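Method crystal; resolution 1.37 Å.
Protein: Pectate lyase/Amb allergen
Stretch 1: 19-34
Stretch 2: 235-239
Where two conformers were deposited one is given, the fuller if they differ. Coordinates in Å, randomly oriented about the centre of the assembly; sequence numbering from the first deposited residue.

Stretch 1, residues 19-34: DSLGATGWASHGTPTT
Stretch 2, residues 235-239: SHVWI

How do the two backbones lie against each other? Residues 19-34 form an irregular loop, broken by a 3-10 segment at 26-28, while the other stretch turns a corner at Ser235 and His236 and runs into a strand through Ile239. The register is antiparallel in sense: Ala23 CA lies 6.0 Å from Trp238 CA, and Ala27 CA lies 4.9 Å from His236 CA. Together they bury 458 Å².

What does Trp238 meet? Its CA-to-CB bond points toward the loop, with chi1 t (-175°) and chi2 38°, bringing the indole against residues 20-24, with one face turned to Gly22 and Ala23. Ala23 CA sits 3.6 Å from the centroid of the five-membered ring of Trp238, 13° off its normal, a CH-pi contact; Ala23 CB adds an apolar touch at 3.7 Å from Trp238 CG. Gly22 C lies 3.5 Å from Trp238 CH2 in the six-membered ring. Gly22 has phi/psi 130/0, and a CB there would fall 2.9 Å from Trp238 CH2, a clash. At the ring edge, Ser20 O approaches Trp238 CZ3 to 3.4 Å.

How is His236 held? With phi/psi 71/80, chi1 m (-74°) and chi2 90°, its imidazole reaches into the loop, where His236 NE2 donates a nearly straight hydrogen bond to His29 O (2.7 Å, 170°). Polarised His236 CD2 suits carbonyl oxygens: Thr31 O lies over one face, 3.0 Å away, and Ala27 O at the edge, 3.4 Å away. Thr31 O, though 3.1 Å from His236 NE2, is too poorly angled for a hydrogen bond.

What shapes the loop around these rings? Ala27 O accepts from both Thr33 N (3.2 Å) and Thr33 OG1 (2.7 Å), tying the loop's return to its 3-10 segment. The CA-to-CB bond of Thr33 points toward the other stretch, and with chi1 m (-62°) Thr33 OG1 lies 3.2 Å from His236 CB and Thr33 CG2 4.0 Å from Trp238 CB. Ala27 CB packs 3.4 Å from Val237 O.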

ATOM      1  N   ASP A  19      19.878 -15.173  17.629  1.00  5.59           N
ATOM      2  CA  ASP A  19      19.419 -15.397  18.994  1.00  6.04           C
ATOM      3  C   ASP A  19      18.791 -14.148  19.594  1.00  5.49           C
ATOM      4  O   ASP A  19      18.381 -13.252  18.861  1.00  5.93           O
ATOM      5  CB  ASP A  19      20.547 -15.959  19.868  1.00  7.61           C
ATOM      6  CG  ASP A  19      21.722 -15.004  20.018  1.00 11.16           C
ATOM      7  OD1 ASP A  19      21.627 -13.833  19.623  1.00 13.13           O
ATOM      8  OD2 ASP A  19      22.735 -15.428  20.562  1.00 14.60           O
ATOM      9  N   SER A  20      18.706 -14.101  20.922  1.00  4.96           N
ATOM     10  CA  SER A  20      17.901 -13.098  21.597  1.00  4.94           C
ATOM     11  C   SER A  20      18.720 -12.161  22.457  1.00  5.44           C
ATOM     12  O   SER A  20      18.141 -11.370  23.200  1.00  5.96           O
ATOM     13  CB  SER A  20      16.815 -13.757  22.448  1.00  4.99           C
ATOM     14  OG  SER A  20      15.976 -14.582  21.636  1.00  5.23           O
ATOM     15  N   LEU A  21      20.047 -12.234  22.347  1.00  6.31           N
ATOM     16  CA  LEU A  21      20.927 -11.415  23.174  1.00  5.94           C
ATOM     17  C   LEU A  21      21.274 -10.091  22.508  1.00  5.75           C
ATOM     18  O   LEU A  21      21.306  -9.985  21.271  1.00  6.65           O
ATOM     19  CB  LEU A  21      22.213 -12.171  23.467  1.00  7.96           C
ATOM     20  CG  LEU A  21      21.918 -13.445  24.237  1.00 10.60           C
ATOM     21  CD1 LEU A  21      23.210 -14.207  24.453  1.00 11.50           C
ATOM     22  CD2 LEU A  21      21.254 -13.129  25.561  1.00 11.86           C
ATOM     23  N   GLY A  22      21.513  -9.084  23.344  1.00  5.49           N
ATOM     24  CA  GLY A  22      21.962  -7.792  22.866  1.00  5.35           C
ATOM     25  C   GLY A  22      21.184  -6.608  23.395  1.00  4.72           C
ATOM     26  O   GLY A  22      21.498  -5.470  23.046  1.00  5.43           O
ATOM     27  N   ALA A  23      20.178  -6.842  24.234  1.00  4.12           N
ATOM     28  CA  ALA A  23      19.384  -5.738  24.768  1.00  4.84           C
ATOM     29  C   ALA A  23      20.260  -4.671  25.413  1.00  5.22           C
ATOM     30  O   ALA A  23      21.223  -4.960  26.114  1.00  6.59           O
ATOM     31  CB  ALA A  23      18.342  -6.262  25.758  1.00  5.50           C
ATOM     32  N   THR A  24      19.912  -3.428  25.120  1.00  4.37           N
ATOM     33  CA  THR A  24      20.580  -2.247  25.643  1.00  4.90           C
ATOM     34  C   THR A  24      19.528  -1.338  26.272  1.00  5.21           C
ATOM     35  O   THR A  24      18.332  -1.649  26.241  1.00  5.56           O
ATOM     36  CB  THR A  24      21.226  -1.476  24.479  1.00  5.51           C
ATOM     37  OG1 THR A  24      20.249  -1.339  23.440  1.00  6.08           O
ATOM     38  CG2 THR A  24      22.463  -2.188  23.951  1.00  6.40           C
ATOM     39  N   GLY A  25      19.948  -0.200  26.817  1.00  5.39           N
ATOM     40  CA  GLY A  25      19.001   0.773  27.351  1.00  5.44           C
ATOM     41  C   GLY A  25      18.191   0.246  28.521  1.00  4.26           C
ATOM     42  O   GLY A  25      18.657  -0.607  29.271  1.00  4.57           O
ATOM     43  N   TRP A  26      16.993   0.782  28.720  1.00  2.93           N
ATOM     44  CA  TRP A  26      16.242   0.419  29.904  1.00  4.13           C
ATOM     45  C   TRP A  26      15.934  -1.087  29.972  1.00  4.61           C
ATOM     46  O   TRP A  26      15.847  -1.647  31.060  1.00  4.95           O
ATOM     47  CB  TRP A  26      14.952   1.216  29.955  1.00  5.02           C
ATOM     48  CG  TRP A  26      15.014   2.580  30.581  1.00  4.42           C
ATOM     49  CD1 TRP A  26      14.601   3.752  30.001  1.00  4.66           C
ATOM     50  CD2 TRP A  26      15.403   2.911  31.927  1.00  4.65           C
ATOM     51  NE1 TRP A  26      14.719   4.788  30.895  1.00  5.11           N
ATOM     52  CE2 TRP A  26      15.190   4.304  32.089  1.00  5.14           C
ATOM     53  CE3 TRP A  26      15.883   2.166  33.022  1.00  4.92           C
ATOM     54  CZ2 TRP A  26      15.461   4.967  33.290  1.00  5.76           C
ATOM     55  CZ3 TRP A  26      16.139   2.831  34.212  1.00  5.87           C
ATOM     56  CH2 TRP A  26      15.931   4.212  34.332  1.00  6.09           C
ATOM     57  N   ALA A  27      15.776  -1.750  28.828  1.00  4.64           N
ATOM     58  CA  ALA A  27      15.534  -3.200  28.818  1.00  4.61           C
ATOM     59  C   ALA A  27      16.711  -3.995  29.407  1.00  5.12           C
ATOM     60  O   ALA A  27      16.560  -5.170  29.755  1.00  6.27           O
ATOM     61  CB  ALA A  27      15.229  -3.697  27.415  1.00  4.01           C
ATOM     62  N   SER A  28      17.888  -3.378  29.485  1.00  5.01           N
ATOM     63  CA  SER A  28      19.067  -4.046  30.045  1.00  6.27           C
ATOM     64  C   SER A  28      19.261  -3.761  31.534  1.00  6.76           C
ATOM     65  O   SER A  28      20.168  -4.311  32.155  1.00  8.10           O
ATOM     66  CB  SER A  28      20.317  -3.655  29.261  1.00  7.47           C
ATOM     67  OG  SER A  28      20.765  -2.340  29.567  1.00  8.98           O
ATOM     68  N   HIS A  29      18.416  -2.914  32.117  1.00  7.26           N
ATOM     69  CA  HIS A  29      18.599  -2.512  33.504  1.00  8.99           C
ATOM     70  C   HIS A  29      17.901  -3.496  34.430  1.00 12.03           C
ATOM     71  O   HIS A  29      16.831  -3.972  34.108  1.00 15.04           O
ATOM     72  CB  HIS A  29      18.022  -1.110  33.699  1.00  8.56           C
ATOM     73  CG  HIS A  29      18.169  -0.611  35.098  1.00  8.00           C
ATOM     74  ND1 HIS A  29      19.307   0.026  35.553  1.00  8.72           N
ATOM     75  CD2 HIS A  29      17.346  -0.723  36.168  1.00  8.24           C
ATOM     76  CE1 HIS A  29      19.163   0.304  36.837  1.00  8.85           C
ATOM     77  NE2 HIS A  29      17.984  -0.143  37.236  1.00  8.37           N
ATOM     78  N   GLY A  30      18.499  -3.807  35.574  1.00 12.45           N
ATOM     79  CA  GLY A  30      17.922  -4.804  36.465  1.00 14.60           C
ATOM     80  C   GLY A  30      18.165  -6.202  35.926  1.00 16.35           C
ATOM     81  O   GLY A  30      19.264  -6.511  35.473  1.00 17.18           O
ATOM     82  N   THR A  31      17.160  -7.065  35.994  1.00 17.35           N
ATOM     83  CA  THR A  31      17.285  -8.394  35.400  1.00 17.67           C
ATOM     84  C   THR A  31      17.273  -8.225  33.872  1.00 15.96           C
ATOM     85  O   THR A  31      16.273  -7.835  33.301  1.00 15.77           O
ATOM     86  CB  THR A  31      16.124  -9.320  35.847  1.00 19.95           C
ATOM     87  OG1 THR A  31      16.083  -9.387  37.278  1.00 22.39           O
ATOM     88  CG2 THR A  31      16.292 -10.723  35.278  1.00 20.34           C
ATOM     89  N   PRO A  32      18.394  -8.507  33.206  1.00 15.04           N
ATOM     90  CA  PRO A  32      18.491  -8.150  31.785  1.00 14.56           C
ATOM     91  C   PRO A  32      17.484  -8.920  30.934  1.00 12.16           C
ATOM     92  O   PRO A  32      17.131 -10.053  31.250  1.00 14.71           O
ATOM     93  CB  PRO A  32      19.932  -8.527  31.423  1.00 17.05           C
ATOM     94  CG  PRO A  32      20.653  -8.647  32.740  1.00 17.29           C
ATOM     95  CD  PRO A  32      19.616  -9.167  33.695  1.00 16.67           C
ATOM     96  N   THR A  33      17.004  -8.293  29.871  1.00  7.28           N
ATOM     97  CA  THR A  33      16.041  -8.934  28.978  1.00  5.88           C
ATOM     98  C   THR A  33      16.745  -9.977  28.123  1.00  4.95           C
ATOM     99  O   THR A  33      17.767  -9.675  27.490  1.00  5.97           O
ATOM    100  CB  THR A  33      15.388  -7.884  28.058  1.00  5.41           C
ATOM    101  OG1 THR A  33      14.682  -6.941  28.862  1.00  6.05           O
ATOM    102  CG2 THR A  33      14.395  -8.538  27.117  1.00  5.67           C
ATOM    103  N   THR A  34      16.215 -11.201  28.128  1.00  4.52           N
ATOM    104  CA  THR A  34      16.737 -12.299  27.306  1.00  4.48           C
ATOM    105  C   THR A  34      15.641 -13.016  26.498  1.00  4.20           C
ATOM    106  O   THR A  34      15.947 -13.915  25.709  1.00  4.43           O
ATOM    107  CB  THR A  34      17.417 -13.371  28.174  1.00  5.80           C
ATOM    108  OG1 THR A  34      16.469 -13.848  29.134  1.00  6.58           O
ATOM    109  CG2 THR A  34      18.663 -12.809  28.876  1.00  6.84           C
ATOM    110  N   SER A 235       7.088  -5.976  31.485  1.00  5.06           N
ATOM    111  CA  SER A 235       8.346  -5.357  31.890  0.50  5.28           C
ATOM    112  C   SER A 235       9.483  -6.091  31.192  1.00  4.96           C
ATOM    113  O   SER A 235       9.426  -7.320  31.079  1.00  6.12           O
ATOM    114  CB  SER A 235       8.535  -5.510  33.399  0.50  5.86           C
ATOM    115  OG  SER A 235       9.785  -4.990  33.817  0.50  7.05           O
ATOM    116  N   HIS A 236      10.523  -5.368  30.776  1.00  4.65           N
ATOM    117  CA  HIS A 236      11.732  -5.968  30.165  1.00  4.36           C
ATOM    118  C   HIS A 236      11.455  -6.518  28.773  1.00  4.05           C
ATOM    119  O   HIS A 236      11.221  -7.717  28.574  1.00  4.57           O
ATOM    120  CB  HIS A 236      12.418  -6.964  31.101  1.00  5.63           C
ATOM    121  CG  HIS A 236      13.149  -6.290  32.205  1.00  6.67           C
ATOM    122  ND1 HIS A 236      12.563  -5.991  33.412  1.00  9.37           N
ATOM    123  CD2 HIS A 236      14.397  -5.777  32.257  1.00  7.92           C
ATOM    124  CE1 HIS A 236      13.440  -5.376  34.185  1.00  9.81           C
ATOM    125  NE2 HIS A 236      14.557  -5.220  33.503  1.00  9.35           N
ATOM    126  N   VAL A 237      11.435  -5.584  27.829  1.00  3.84           N
ATOM    127  CA  VAL A 237      11.002  -5.841  26.464  1.00  3.71           C
ATOM    128  C   VAL A 237      12.014  -5.211  25.520  1.00  3.58           C
ATOM    129  O   VAL A 237      12.308  -4.019  25.644  1.00  4.18           O
ATOM    130  CB  VAL A 237       9.593  -5.233  26.195  1.00  3.80           C
ATOM    131  CG1 VAL A 237       9.195  -5.421  24.743  1.00  5.41           C
ATOM    132  CG2 VAL A 237       8.538  -5.852  27.125  1.00  4.65           C
ATOM    133  N   TRP A 238      12.535  -6.012  24.594  1.00  3.31           N
ATOM    134  CA  TRP A 238      13.526  -5.549  23.639  1.00  2.47           C
ATOM    135  C   TRP A 238      12.982  -5.774  22.226  1.00  3.05           C
ATOM    136  O   TRP A 238      12.752  -6.925  21.805  1.00  3.97           O
ATOM    137  CB  TRP A 238      14.847  -6.303  23.834  1.00  3.21           C
ATOM    138  CG  TRP A 238      15.970  -5.796  22.958  1.00  3.17           C
ATOM    139  CD1 TRP A 238      16.238  -4.493  22.617  1.00  3.98           C
ATOM    140  CD2 TRP A 238      16.966  -6.598  22.301  1.00  2.62           C
ATOM    141  NE1 TRP A 238      17.351  -4.439  21.811  1.00  3.34           N
ATOM    142  CE2 TRP A 238      17.821  -5.715  21.602  1.00  2.60           C
ATOM    143  CE3 TRP A 238      17.229  -7.986  22.246  1.00  3.84           C
ATOM    144  CZ2 TRP A 238      18.897  -6.170  20.827  1.00  3.43           C
ATOM    145  CZ3 TRP A 238      18.313  -8.426  21.486  1.00  4.14           C
ATOM    146  CH2 TRP A 238      19.114  -7.528  20.777  1.00  4.23           C
ATOM    147  N   ILE A 239      12.749  -4.663  21.530  1.00  3.06           N
ATOM    148  CA  ILE A 239      12.190  -4.679  20.188  1.00  2.84           C
ATOM    149  C   ILE A 239      13.288  -4.147  19.288  1.00  2.81           C
ATOM    150  O   ILE A 239      13.592  -2.948  19.301  1.00  3.15           O
ATOM    151  CB  ILE A 239      10.928  -3.785  20.132  1.00  3.30           C
ATOM    152  CG1 ILE A 239       9.844  -4.390  21.036  1.00  4.15           C
ATOM    153  CG2 ILE A 239      10.460  -3.580  18.695  1.00  4.41           C
ATOM    154  CD1 ILE A 239       8.721  -3.413  21.378  1.00  5.13           C
TER